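Long-range contacts in putative secreted protein (Streptomyces coelicolor A3, PDB 2QF9), which is of unknown function but is probably secreted and folds into a bundle of four long helices related to the ferritin superfamily: residues Q22-S27 with L119-H123; S27-R31 with A43-A47; E100-L104 with Y115-L119; H124-V128 with Q154-I158. Where two conformers were deposited one is given. Numbering follows the deposited sequence.

Contact 1: Q22-S27 with L119-H123; sequences QAVEMS and LMTEH
Residues 22-27 and 119-123 are α-helical and nearly antiparallel (167° between N-to-C directions), their axes 11.1 Å apart at closest. Ala23 CA and Met120 CA, 7.2 Å apart, set the register. So wide a spacing suits long methionine side chains, here present as selenomethionine (atom SE). Leu119 (chi1 m, chi2 t) points toward helix 22-27, its CB 3.5 Å from Met26 SE. Met26, with chi1 near -93° between wells and chi2 t, points toward helix 119-123. Met120 starts sideways, but chi1 t and chi2 p bring its methyl across: CE lies 3.3 Å from Met26 CE, 3.9 Å from Ala23 CB and 3.8 Å from Ser27 OG. The small Ala23 allows this approach, while Ser27 OG donates to Ala23 O (3.0 Å). His123 (chi1 t) points toward helix 22-27; Met26 CE lies over one ring face in a CH-π contact, 4.2 Å from the His123 centroid. Gln22 (t, t) brings OE1 to the ring edge, 3.2 Å from His123 NE2, and OE1 accepts a hydrogen bond from Ala96 N. In this buried core of a four-helix bundle, Ile46 and Gln50 of helix 37-63 lie alongside, Met161 of helix 141-167 meets Met120, and Met101 of helix 98-106 covers Met26.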
loop_
_atom_site.group_PDB
_atom_site.type_symbol
_atom_site.label_atom_id
_atom_site.label_comp_id
_atom_site.label_asym_id
_atom_site.label_seq_id
_atom_site.Cartn_x
_atom_site.Cartn_y
_atom_site.Cartn_z
ATOM N N GLN A 22 -2.361 -6.763 8.262
ATOM C CA GLN A 22 -1.660 -6.782 9.543
ATOM C C GLN A 22 -0.139 -6.611 9.397
ATOM O O GLN A 22 0.487 -5.938 10.226
ATOM C CB GLN A 22 -2.001 -8.036 10.335
ATOM C CG GLN A 22 -1.572 -7.873 11.805
ATOM C CD GLN A 22 -1.715 -9.131 12.614
ATOM O OE1 GLN A 22 -1.104 -10.159 12.315
ATOM N NE2 GLN A 22 -2.529 -9.053 13.661
ATOM N N ALA A 23 0.451 -7.218 8.364
ATOM C CA ALA A 23 1.895 -7.041 8.123
ATOM C C ALA A 23 2.218 -5.558 7.894
ATOM O O ALA A 23 3.201 -5.018 8.434
ATOM C CB ALA A 23 2.357 -7.841 6.941
ATOM N N VAL A 24 1.413 -4.911 7.058
ATOM C CA VAL A 24 1.567 -3.481 6.810
ATOM C C VAL A 24 1.518 -2.689 8.138
ATOM O O VAL A 24 2.394 -1.860 8.407
ATOM C CB VAL A 24 0.507 -2.973 5.779
ATOM C CG1 VAL A 24 0.616 -1.446 5.613
ATOM C CG2 VAL A 24 0.694 -3.723 4.433
ATOM N N GLU A 25 0.502 -2.951 8.959
ATOM C CA GLU A 25 0.347 -2.296 10.263
ATOM C C GLU A 25 1.571 -2.537 11.165
ATOM O O GLU A 25 2.092 -1.594 11.777
ATOM C CB GLU A 25 -0.955 -2.771 10.938
ATOM C CG GLU A 25 -1.172 -2.275 12.365
ATOM C CD GLU A 25 -1.359 -0.749 12.496
ATOM O OE1 GLU A 25 -1.271 -0.015 11.481
ATOM O OE2 GLU A 25 -1.586 -0.293 13.646
HETATM N N MSE A 26 2.024 -3.792 11.257
HETATM C CA MSE A 26 3.233 -4.092 12.018
HETATM C C MSE A 26 4.432 -3.272 11.551
HETATM O O MSE A 26 5.235 -2.804 12.364
HETATM C CB MSE A 26 3.575 -5.564 11.904
HETATM C CG MSE A 26 3.020 -6.386 13.001
HETATM SE SE MSE A 26 4.134 -7.963 13.094
HETATM C CE MSE A 26 3.806 -8.670 11.325
ATOM N N SER A 27 4.558 -3.110 10.235
ATOM C CA SER A 27 5.641 -2.327 9.623
ATOM C C SER A 27 5.583 -0.846 9.980
ATOM O O SER A 27 6.620 -0.239 10.296
ATOM C CB SER A 27 5.675 -2.558 8.101
ATOM O OG SER A 27 5.927 -3.952 7.866
ATOM N N LEU A 119 7.649 -11.646 15.397
ATOM C CA LEU A 119 6.261 -11.637 14.926
ATOM C C LEU A 119 6.167 -11.824 13.413
ATOM O O LEU A 119 5.323 -12.578 12.926
ATOM C CB LEU A 119 5.551 -10.349 15.305
ATOM C CG LEU A 119 5.246 -10.093 16.781
ATOM C CD1 LEU A 119 4.629 -8.702 16.945
ATOM C CD2 LEU A 119 4.325 -11.185 17.394
HETATM N N MSE A 120 7.036 -11.156 12.663
HETATM C CA MSE A 120 6.950 -11.214 11.208
HETATM C C MSE A 120 7.417 -12.591 10.698
HETATM O O MSE A 120 6.910 -13.092 9.693
HETATM C CB MSE A 120 7.742 -10.068 10.574
HETATM C CG MSE A 120 7.526 -9.930 9.079
HETATM SE SE MSE A 120 5.674 -9.489 8.566
HETATM C CE MSE A 120 5.748 -7.565 8.883
ATOM N N THR A 121 8.371 -13.205 11.394
ATOM C CA THR A 121 8.793 -14.553 11.026
ATOM C C THR A 121 7.586 -15.514 11.103
ATOM O O THR A 121 7.282 -16.262 10.143
ATOM C CB THR A 121 10.008 -15.040 11.879
ATOM O OG1 THR A 121 11.165 -14.277 11.517
ATOM C CG2 THR A 121 10.294 -16.526 11.644
ATOM N N GLU A 122 6.867 -15.449 12.218
ATOM C CA GLU A 122 5.676 -16.271 12.392
ATOM C C GLU A 122 4.600 -15.920 11.355
ATOM O O GLU A 122 3.937 -16.804 10.794
ATOM C CB GLU A 122 5.152 -16.111 13.812
ATOM C CG GLU A 122 3.918 -16.929 14.134
ATOM C CD GLU A 122 4.104 -18.436 13.998
ATOM O OE1 GLU A 122 5.239 -18.935 13.763
ATOM O OE2 GLU A 122 3.083 -19.131 14.126
ATOM N N HIS A 123 4.449 -14.625 11.113
ATOM C CA HIS A 123 3.479 -14.110 10.157
ATOM C C HIS A 123 3.769 -14.656 8.750
ATOM O O HIS A 123 2.864 -15.155 8.083
ATOM C CB HIS A 123 3.515 -12.591 10.172
ATOM C CG HIS A 123 2.241 -11.950 9.727
ATOM N ND1 HIS A 123 2.030 -11.517 8.436
ATOM C CD2 HIS A 123 1.114 -11.655 10.409
ATOM C CE1 HIS A 123 0.828 -10.977 8.345
ATOM N NE2 HIS A 123 0.249 -11.056 9.527
#

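Contact 2: S27-R31 with A43-A47; sequences SYIVR and AYDIA. With EDO (1,2-ethanediol), chain C.
Both segments lie on α-helices and are almost antiparallel, crossing at -161° with their axes 9.2 Å apart. The backbones come closest at Ser27 and Ala43, whose CA atoms are 4.7 Å apart. Such an approach demands small residues: Ser27 CB lies 3.3 Å from Ala43 O, 3.9 Å from Ala43 CB and 3.9 Å from Ala47 CB. The m rotamer of Ser27 directs OG back along its own helix, where Ala23 O accepts a hydrogen bond; Ile46 CG2 is 3.9 Å from Ser27 OG. One turn later Val30, chi1 p, sets CG1 3.6 Å from Ala43 CB. Helices 8-31 and 37-63 thus form an α-hairpin, the first antiparallel pair of the four-helix bundle, with Tyr116 of helix 109-137 covering its inner side and hydrogen-bonded through OH to Ser27 OG. Arg31 (chi1 m, chi2 t) bends at chi3 p, so that CG lies 3.7 Å from Ala43 CB and NH1 3.7 Å from Tyr44 CB. Tyr28 and Tyr44 serve the dimer interface, each ring meeting its counterpart, Tyr44 or Tyr28 of the second subunit, edge-to-face, while Tyr44 OH hydrogen-bonds Glu25 of that subunit. Tyr28 OH also shares a 2.6 Å hydrogen bond with O1 of a 1,2-ethanediol, probably from the crystallisation liquor, which is held as well by Gln48 and by Tyr28 and Gln48 of the second subunit.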
loop_
_atom_site.group_PDB
_atom_site.type_symbol
_atom_site.label_atom_id
_atom_site.label_comp_id
_atom_site.label_asym_id
_atom_site.label_seq_id
_atom_site.Cartn_x
_atom_site.Cartn_y
_atom_site.Cartn_z
ATOM N N SER A 27 4.558 -3.110 10.235
ATOM C CA SER A 27 5.641 -2.327 9.623
ATOM C C SER A 27 5.583 -0.846 9.980
ATOM O O SER A 27 6.620 -0.239 10.296
ATOM C CB SER A 27 5.675 -2.558 8.101
ATOM O OG SER A 27 5.927 -3.952 7.866
ATOM N N TYR A 28 4.375 -0.269 9.966
ATOM C CA TYR A 28 4.185 1.105 10.420
ATOM C C TYR A 28 4.592 1.264 11.883
ATOM O O TYR A 28 5.241 2.243 12.240
ATOM C CB TYR A 28 2.727 1.558 10.243
ATOM C CG TYR A 28 2.517 2.208 8.899
ATOM C CD1 TYR A 28 2.051 1.464 7.799
ATOM C CD2 TYR A 28 2.851 3.556 8.704
ATOM C CE1 TYR A 28 1.884 2.073 6.542
ATOM C CE2 TYR A 28 2.676 4.176 7.431
ATOM C CZ TYR A 28 2.216 3.421 6.370
ATOM O OH TYR A 28 2.050 4.014 5.135
ATOM N N ILE A 29 4.219 0.292 12.714
ATOM C CA ILE A 29 4.498 0.374 14.145
ATOM C C ILE A 29 6.010 0.312 14.414
ATOM O O ILE A 29 6.561 1.196 15.099
ATOM C CB ILE A 29 3.744 -0.721 14.960
ATOM C CG1 ILE A 29 2.214 -0.528 14.871
ATOM C CG2 ILE A 29 4.189 -0.680 16.429
ATOM C CD1 ILE A 29 1.444 -1.773 15.350
ATOM N N VAL A 30 6.682 -0.698 13.860
ATOM C CA VAL A 30 8.118 -0.846 14.132
ATOM C C VAL A 30 8.929 0.372 13.649
ATOM O O VAL A 30 9.894 0.763 14.290
ATOM C CB VAL A 30 8.713 -2.180 13.614
ATOM C CG1 VAL A 30 8.982 -2.138 12.114
ATOM C CG2 VAL A 30 10.016 -2.512 14.392
ATOM N N ARG A 31 8.521 0.976 12.534
ATOM C CA ARG A 31 9.286 2.087 11.989
ATOM C C ARG A 31 9.245 3.301 12.918
ATOM O O ARG A 31 10.173 4.122 12.919
ATOM C CB ARG A 31 8.858 2.423 10.558
ATOM C CG ARG A 31 9.387 1.407 9.533
ATOM C CD ARG A 31 8.799 1.676 8.134
ATOM N NE ARG A 31 8.912 3.083 7.733
ATOM C CZ ARG A 31 9.981 3.630 7.159
ATOM N NH1 ARG A 31 11.069 2.905 6.929
ATOM N NH2 ARG A 31 9.973 4.915 6.831
ATOM N N ALA A 43 11.026 -3.234 6.953
ATOM C CA ALA A 43 9.624 -2.906 7.251
ATOM C C ALA A 43 9.003 -2.100 6.103
ATOM O O ALA A 43 7.878 -2.351 5.701
ATOM C CB ALA A 43 9.518 -2.152 8.580
ATOM N N TYR A 44 9.768 -1.177 5.538
ATOM C CA TYR A 44 9.288 -0.385 4.398
ATOM C C TYR A 44 9.020 -1.298 3.190
ATOM O O TYR A 44 7.971 -1.196 2.550
ATOM C CB TYR A 44 10.317 0.701 4.057
ATOM C CG TYR A 44 10.071 1.440 2.771
ATOM C CD1 TYR A 44 9.229 2.554 2.732
ATOM C CD2 TYR A 44 10.701 1.043 1.589
ATOM C CE1 TYR A 44 9.012 3.247 1.540
ATOM C CE2 TYR A 44 10.488 1.727 0.391
ATOM C CZ TYR A 44 9.645 2.829 0.387
ATOM O OH TYR A 44 9.437 3.518 -0.794
ATOM N N ASP A 45 9.973 -2.179 2.881
ATOM C CA ASP A 45 9.812 -3.128 1.767
ATOM C C ASP A 45 8.612 -4.073 1.929
ATOM O O ASP A 45 7.835 -4.277 0.995
ATOM C CB ASP A 45 11.098 -3.916 1.526
ATOM C CG ASP A 45 12.230 -3.032 0.957
ATOM O OD1 ASP A 45 11.946 -1.971 0.376
ATOM O OD2 ASP A 45 13.401 -3.414 1.076
ATOM N N ILE A 46 8.452 -4.621 3.124
ATOM C CA ILE A 46 7.290 -5.457 3.399
ATOM C C ILE A 46 5.987 -4.658 3.281
ATOM O O ILE A 46 5.018 -5.145 2.691
ATOM C CB ILE A 46 7.407 -6.132 4.787
ATOM C CG1 ILE A 46 8.536 -7.166 4.736
ATOM C CG2 ILE A 46 6.054 -6.783 5.211
ATOM C CD1 ILE A 46 8.868 -7.796 6.098
ATOM N N ALA A 47 5.944 -3.456 3.874
ATOM C CA ALA A 47 4.753 -2.615 3.756
ATOM C C ALA A 47 4.406 -2.340 2.285
ATOM O O ALA A 47 3.251 -2.450 1.877
ATOM C CB ALA A 47 4.939 -1.288 4.514
HETATM C C1 EDO C . 1.481 2.317 2.008
HETATM O O1 EDO C . 1.089 2.397 3.370
HETATM C C2 EDO C . 2.213 0.996 1.808
HETATM O O2 EDO C . 3.596 1.196 2.045
#

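Contact 3: E100-L104 with Y115-L119; sequences EMKKL and YYLQL
Helix 100-104 runs against helix 115-119 at 155° between N-to-C directions, axes 10.7 Å apart; Leu104 CA is 6.5 Å from Tyr115 CA, and Glu100 CA 8.0 Å from Leu119 CA. Tyr115 (chi1 t) points toward helix 100-104, its flat ring serving Lys103, its hydroxyl a water. Glu100 (m, t) lays CG 3.4 Å from Tyr115 OH and CD 3.6 Å from Leu119 CD2. Its OE1 takes a hydrogen bond from Thr97 N; the water donates to Glu100 OE2 (2.9 Å) and also bonds Tyr115 OH (3.1 Å). Lys103 (chi1 to chi3 t) puts CE over a face of Tyr115, 3.6 Å from the ring centroid (CH-π), and chi4 p sets NZ 4.9 Å from that centroid, a cation-π geometry suited to an exposed lysine. Leu104 (t, p) has CB 4.0 Å from Tyr115 CD2 and 4.3 Å from Leu119 CD1, and Leu104 CD1 is 4.0 Å from Tyr116 CB. A short helix turning back into the next makes an α-hairpin, here ending the long connection between the bundle's two helical hairpins.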
loop_
_atom_site.group_PDB
_atom_site.type_symbol
_atom_site.label_atom_id
_atom_site.label_comp_id
_atom_site.label_asym_id
_atom_site.label_seq_id
_atom_site.Cartn_x
_atom_site.Cartn_y
_atom_site.Cartn_z
ATOM N N GLU A 100 -0.113 -9.011 21.188
ATOM C CA GLU A 100 1.210 -8.949 20.531
ATOM C C GLU A 100 1.392 -7.611 19.809
ATOM O O GLU A 100 2.459 -6.982 19.867
ATOM C CB GLU A 100 1.353 -10.121 19.547
ATOM C CG GLU A 100 1.660 -11.440 20.279
ATOM C CD GLU A 100 1.646 -12.665 19.376
ATOM O OE1 GLU A 100 0.997 -12.653 18.310
ATOM O OE2 GLU A 100 2.281 -13.665 19.769
HETATM N N MSE A 101 0.346 -7.172 19.111
HETATM C CA MSE A 101 0.393 -5.871 18.415
HETATM C C MSE A 101 0.560 -4.717 19.409
HETATM O O MSE A 101 1.329 -3.792 19.166
HETATM C CB MSE A 101 -0.853 -5.661 17.551
HETATM C CG MSE A 101 -1.027 -6.694 16.453
HETATM SE SE MSE A 101 0.393 -6.595 15.085
HETATM C CE MSE A 101 -0.256 -4.987 14.142
ATOM N N LYS A 102 -0.152 -4.784 20.527
ATOM C CA LYS A 102 -0.008 -3.794 21.586
ATOM C C LYS A 102 1.421 -3.790 22.145
ATOM O O LYS A 102 2.023 -2.720 22.303
ATOM C CB LYS A 102 -1.014 -4.056 22.705
ATOM C CG LYS A 102 -0.867 -3.091 23.890
ATOM C CD LYS A 102 -1.807 -3.457 25.035
ATOM C CE LYS A 102 -1.823 -2.342 26.066
ATOM N NZ LYS A 102 -0.547 -2.333 26.820
ATOM N N LYS A 103 1.956 -4.983 22.429
ATOM C CA LYS A 103 3.283 -5.108 23.017
ATOM C C LYS A 103 4.306 -4.465 22.095
ATOM O O LYS A 103 5.150 -3.691 22.548
ATOM C CB LYS A 103 3.649 -6.572 23.294
ATOM C CG LYS A 103 5.001 -6.736 23.939
ATOM C CD LYS A 103 5.267 -8.193 24.265
ATOM C CE LYS A 103 6.764 -8.501 24.243
ATOM N NZ LYS A 103 7.505 -7.869 25.359
ATOM N N LEU A 104 4.207 -4.756 20.795
ATOM C CA LEU A 104 5.144 -4.201 19.812
ATOM C C LEU A 104 5.235 -2.678 19.919
ATOM O O LEU A 104 6.334 -2.101 19.901
ATOM C CB LEU A 104 4.741 -4.602 18.374
ATOM C CG LEU A 104 5.650 -4.079 17.253
ATOM C CD1 LEU A 104 7.076 -4.607 17.390
ATOM C CD2 LEU A 104 5.065 -4.466 15.908
ATOM N N TYR A 115 11.357 -8.013 18.475
ATOM C CA TYR A 115 9.960 -8.452 18.620
ATOM C C TYR A 115 9.246 -8.426 17.269
ATOM O O TYR A 115 8.518 -9.355 16.940
ATOM C CB TYR A 115 9.223 -7.606 19.649
ATOM C CG TYR A 115 7.967 -8.299 20.158
ATOM C CD1 TYR A 115 8.065 -9.489 20.891
ATOM C CD2 TYR A 115 6.705 -7.775 19.917
ATOM C CE1 TYR A 115 6.924 -10.137 21.362
ATOM C CE2 TYR A 115 5.562 -8.413 20.375
ATOM C CZ TYR A 115 5.675 -9.593 21.102
ATOM O OH TYR A 115 4.554 -10.256 21.569
ATOM N N TYR A 116 9.511 -7.386 16.479
ATOM C CA TYR A 116 8.991 -7.270 15.110
ATOM C C TYR A 116 9.467 -8.439 14.244
ATOM O O TYR A 116 8.676 -9.073 13.540
ATOM C CB TYR A 116 9.462 -5.943 14.505
ATOM C CG TYR A 116 9.165 -5.800 13.041
ATOM C CD1 TYR A 116 7.865 -5.497 12.591
ATOM C CD2 TYR A 116 10.180 -5.993 12.080
ATOM C CE1 TYR A 116 7.589 -5.362 11.233
ATOM C CE2 TYR A 116 9.916 -5.869 10.721
ATOM C CZ TYR A 116 8.621 -5.562 10.295
ATOM O OH TYR A 116 8.358 -5.420 8.964
ATOM N N LEU A 117 10.769 -8.706 14.284
ATOM C CA LEU A 117 11.339 -9.809 13.526
ATOM C C LEU A 117 10.746 -11.162 13.926
ATOM O O LEU A 117 10.522 -12.012 13.081
ATOM C CB LEU A 117 12.863 -9.812 13.636
ATOM C CG LEU A 117 13.544 -8.615 12.953
ATOM C CD1 LEU A 117 14.961 -8.496 13.486
ATOM C CD2 LEU A 117 13.520 -8.728 11.414
ATOM N N GLN A 118 10.483 -11.343 15.215
ATOM C CA GLN A 118 9.871 -12.593 15.695
ATOM C C GLN A 118 8.423 -12.719 15.216
ATOM O O GLN A 118 8.029 -13.770 14.682
ATOM C CB GLN A 118 9.935 -12.646 17.210
ATOM C CG GLN A 118 11.355 -12.916 17.722
ATOM C CD GLN A 118 11.471 -12.705 19.229
ATOM O OE1 GLN A 118 10.701 -11.962 19.822
ATOM N NE2 GLN A 118 12.452 -13.361 19.846
ATOM N N LEU A 119 7.649 -11.646 15.397
ATOM C CA LEU A 119 6.261 -11.637 14.926
ATOM C C LEU A 119 6.167 -11.824 13.413
ATOM O O LEU A 119 5.323 -12.578 12.926
ATOM C CB LEU A 119 5.551 -10.349 15.305
ATOM C CG LEU A 119 5.246 -10.093 16.781
ATOM C CD1 LEU A 119 4.629 -8.702 16.945
ATOM C CD2 LEU A 119 4.325 -11.185 17.394
HETATM O O HOH W 1 4.970 -13.236 20.773
#

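Contact 4: H124-V128 with Q154-I158; sequences HRGGV and QESEI
Helices 109-137 and 141-167 form the second α-hairpin of the bundle, where the Cys134-Cys138 disulfide ties the last turn of helix 109-137 to the connection that follows; this contact lies partway along it. The two α-helical segments cross at -156° with axes 9.5 Å apart, and His124 CA lies 5.6 Å from Gln154 CA. His124 (chi1 m) reaches between the helices: NE2 donates a 2.7 Å hydrogen bond to Glu157 OE1, which lies near the ring plane, while Gln154 CG sits over one face, 4.2 Å from the ring centroid, in a CH-π contact. Ile158 CG1 packs 3.6 Å from His124 CB. In this four-helix bundle of the ferritin clan, burial of an imidazole leaves its N-H needing an acceptor, which Glu157 supplies; Ile46 of helix 37-63 touches both side chains. Gly127 turns a bare backbone toward Gln154, whose OE1 lies 3.5 Å from Gly127 CA, where a CB would clash. Gln154 NE2 is held by Met150 O. Val128 (chi1 t) puts CG2 3.5 Å from Gln154 CB. At the outer edge Arg125 lays its guanidinium face on Ile158, NH2 to CG2 3.8 Å, while Arg125 NE pairs with Glu172 in a salt bridge.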
loop_
_atom_site.group_PDB
_atom_site.type_symbol
_atom_site.label_atom_id
_atom_site.label_comp_id
_atom_site.label_asym_id
_atom_site.label_seq_id
_atom_site.Cartn_x
_atom_site.Cartn_y
_atom_site.Cartn_z
ATOM N N HIS A 124 5.030 -14.562 8.331
ATOM C CA HIS A 124 5.497 -15.123 7.059
ATOM C C HIS A 124 5.266 -16.634 6.969
ATOM O O HIS A 124 4.838 -17.121 5.918
ATOM C CB HIS A 124 6.980 -14.812 6.846
ATOM C CG HIS A 124 7.248 -13.473 6.230
ATOM N ND1 HIS A 124 6.374 -12.404 6.316
ATOM C CD2 HIS A 124 8.314 -13.035 5.517
ATOM C CE1 HIS A 124 6.885 -11.374 5.661
ATOM N NE2 HIS A 124 8.060 -11.732 5.165
ATOM N N ARG A 125 5.539 -17.360 8.060
ATOM C CA ARG A 125 5.320 -18.814 8.072
ATOM C C ARG A 125 3.857 -19.162 7.770
ATOM O O ARG A 125 3.588 -20.029 6.928
ATOM C CB ARG A 125 5.814 -19.456 9.361
ATOM C CG ARG A 125 7.330 -19.527 9.455
ATOM C CD ARG A 125 7.779 -20.537 10.529
ATOM N NE ARG A 125 9.188 -20.375 10.915
ATOM C CZ ARG A 125 10.235 -20.689 10.152
ATOM N NH1 ARG A 125 10.069 -21.184 8.921
ATOM N NH2 ARG A 125 11.463 -20.506 10.626
ATOM N N GLY A 126 2.931 -18.449 8.423
ATOM C CA GLY A 126 1.487 -18.631 8.208
ATOM C C GLY A 126 1.118 -18.284 6.766
ATOM O O GLY A 126 0.343 -18.992 6.119
ATOM N N GLY A 127 1.681 -17.181 6.285
ATOM C CA GLY A 127 1.484 -16.688 4.910
ATOM C C GLY A 127 1.892 -17.699 3.852
ATOM O O GLY A 127 1.165 -17.915 2.865
ATOM N N VAL A 128 3.045 -18.326 4.060
ATOM C CA VAL A 128 3.565 -19.344 3.139
ATOM C C VAL A 128 2.586 -20.535 3.077
ATOM O O VAL A 128 2.259 -21.022 1.984
ATOM C CB VAL A 128 4.997 -19.801 3.544
ATOM C CG1 VAL A 128 5.383 -21.115 2.867
ATOM C CG2 VAL A 128 6.025 -18.712 3.221
ATOM N N GLN A 154 8.487 -14.719 0.837
ATOM C CA GLN A 154 8.355 -14.868 2.284
ATOM C C GLN A 154 9.409 -15.815 2.847
ATOM O O GLN A 154 9.962 -15.560 3.918
ATOM C CB GLN A 154 6.965 -15.348 2.658
ATOM C CG GLN A 154 5.875 -14.340 2.369
ATOM C CD GLN A 154 4.515 -14.900 2.706
ATOM O OE1 GLN A 154 3.950 -14.573 3.734
ATOM N NE2 GLN A 154 3.999 -15.782 1.851
ATOM N N GLU A 155 9.693 -16.901 2.123
ATOM C CA GLU A 155 10.756 -17.833 2.554
ATOM C C GLU A 155 12.144 -17.158 2.548
ATOM O O GLU A 155 12.898 -17.305 3.504
ATOM C CB GLU A 155 10.727 -19.123 1.737
ATOM C CG GLU A 155 9.609 -20.050 2.136
ATOM C CD GLU A 155 9.596 -21.358 1.350
ATOM O OE1 GLU A 155 10.237 -21.451 0.271
ATOM O OE2 GLU A 155 8.909 -22.283 1.820
ATOM N N SER A 156 12.430 -16.351 1.516
ATOM C CA SER A 156 13.660 -15.557 1.450
ATOM C C SER A 156 13.734 -14.574 2.624
ATOM O O SER A 156 14.770 -14.452 3.268
ATOM C CB SER A 156 13.768 -14.804 0.117
ATOM O OG SER A 156 14.887 -13.919 0.102
ATOM N N GLU A 157 12.621 -13.909 2.920
ATOM C CA GLU A 157 12.597 -12.943 4.030
ATOM C C GLU A 157 12.740 -13.619 5.401
ATOM O O GLU A 157 13.369 -13.050 6.302
ATOM C CB GLU A 157 11.358 -12.045 3.952
ATOM C CG GLU A 157 11.569 -10.941 2.911
ATOM C CD GLU A 157 10.351 -10.067 2.672
ATOM O OE1 GLU A 157 9.309 -10.263 3.329
ATOM O OE2 GLU A 157 10.449 -9.179 1.791
ATOM N N ILE A 158 12.195 -14.827 5.556
ATOM C CA ILE A 158 12.395 -15.574 6.819
ATOM C C ILE A 158 13.901 -15.826 7.046
ATOM O O ILE A 158 14.417 -15.608 8.146
ATOM C CB ILE A 158 11.608 -16.905 6.834
ATOM C CG1 ILE A 158 10.098 -16.626 6.955
ATOM C CG2 ILE A 158 12.070 -17.822 8.018
ATOM C CD1 ILE A 158 9.195 -17.836 6.553
#

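How the contacts relate
Contacts 2 and 4 each lie within one antiparallel hairpin of the bundle, helices 8-31/37-63 and 109-137/141-167, with centres 15 Å apart. Contact 1 joins the two hairpins, sharing Ser27 with contact 2 (8 Å between centres) and helix 109-137 with contact 4 (10 Å). Contact 3, 8 Å from contact 1 and sharing Leu119 with it, fastens the end of the long connection onto that helix. Along the chain contact 2 closes first; contact 1 spans it and ends on the stretch that also closes contact 3; contact 4 follows. Ile46 links contacts 1, 2 and 4, and Tyr116 links contact 3 to contacts 1 and 2; contacts 3 and 4 do not touch. Contacts 1 and 2 also meet the second subunit.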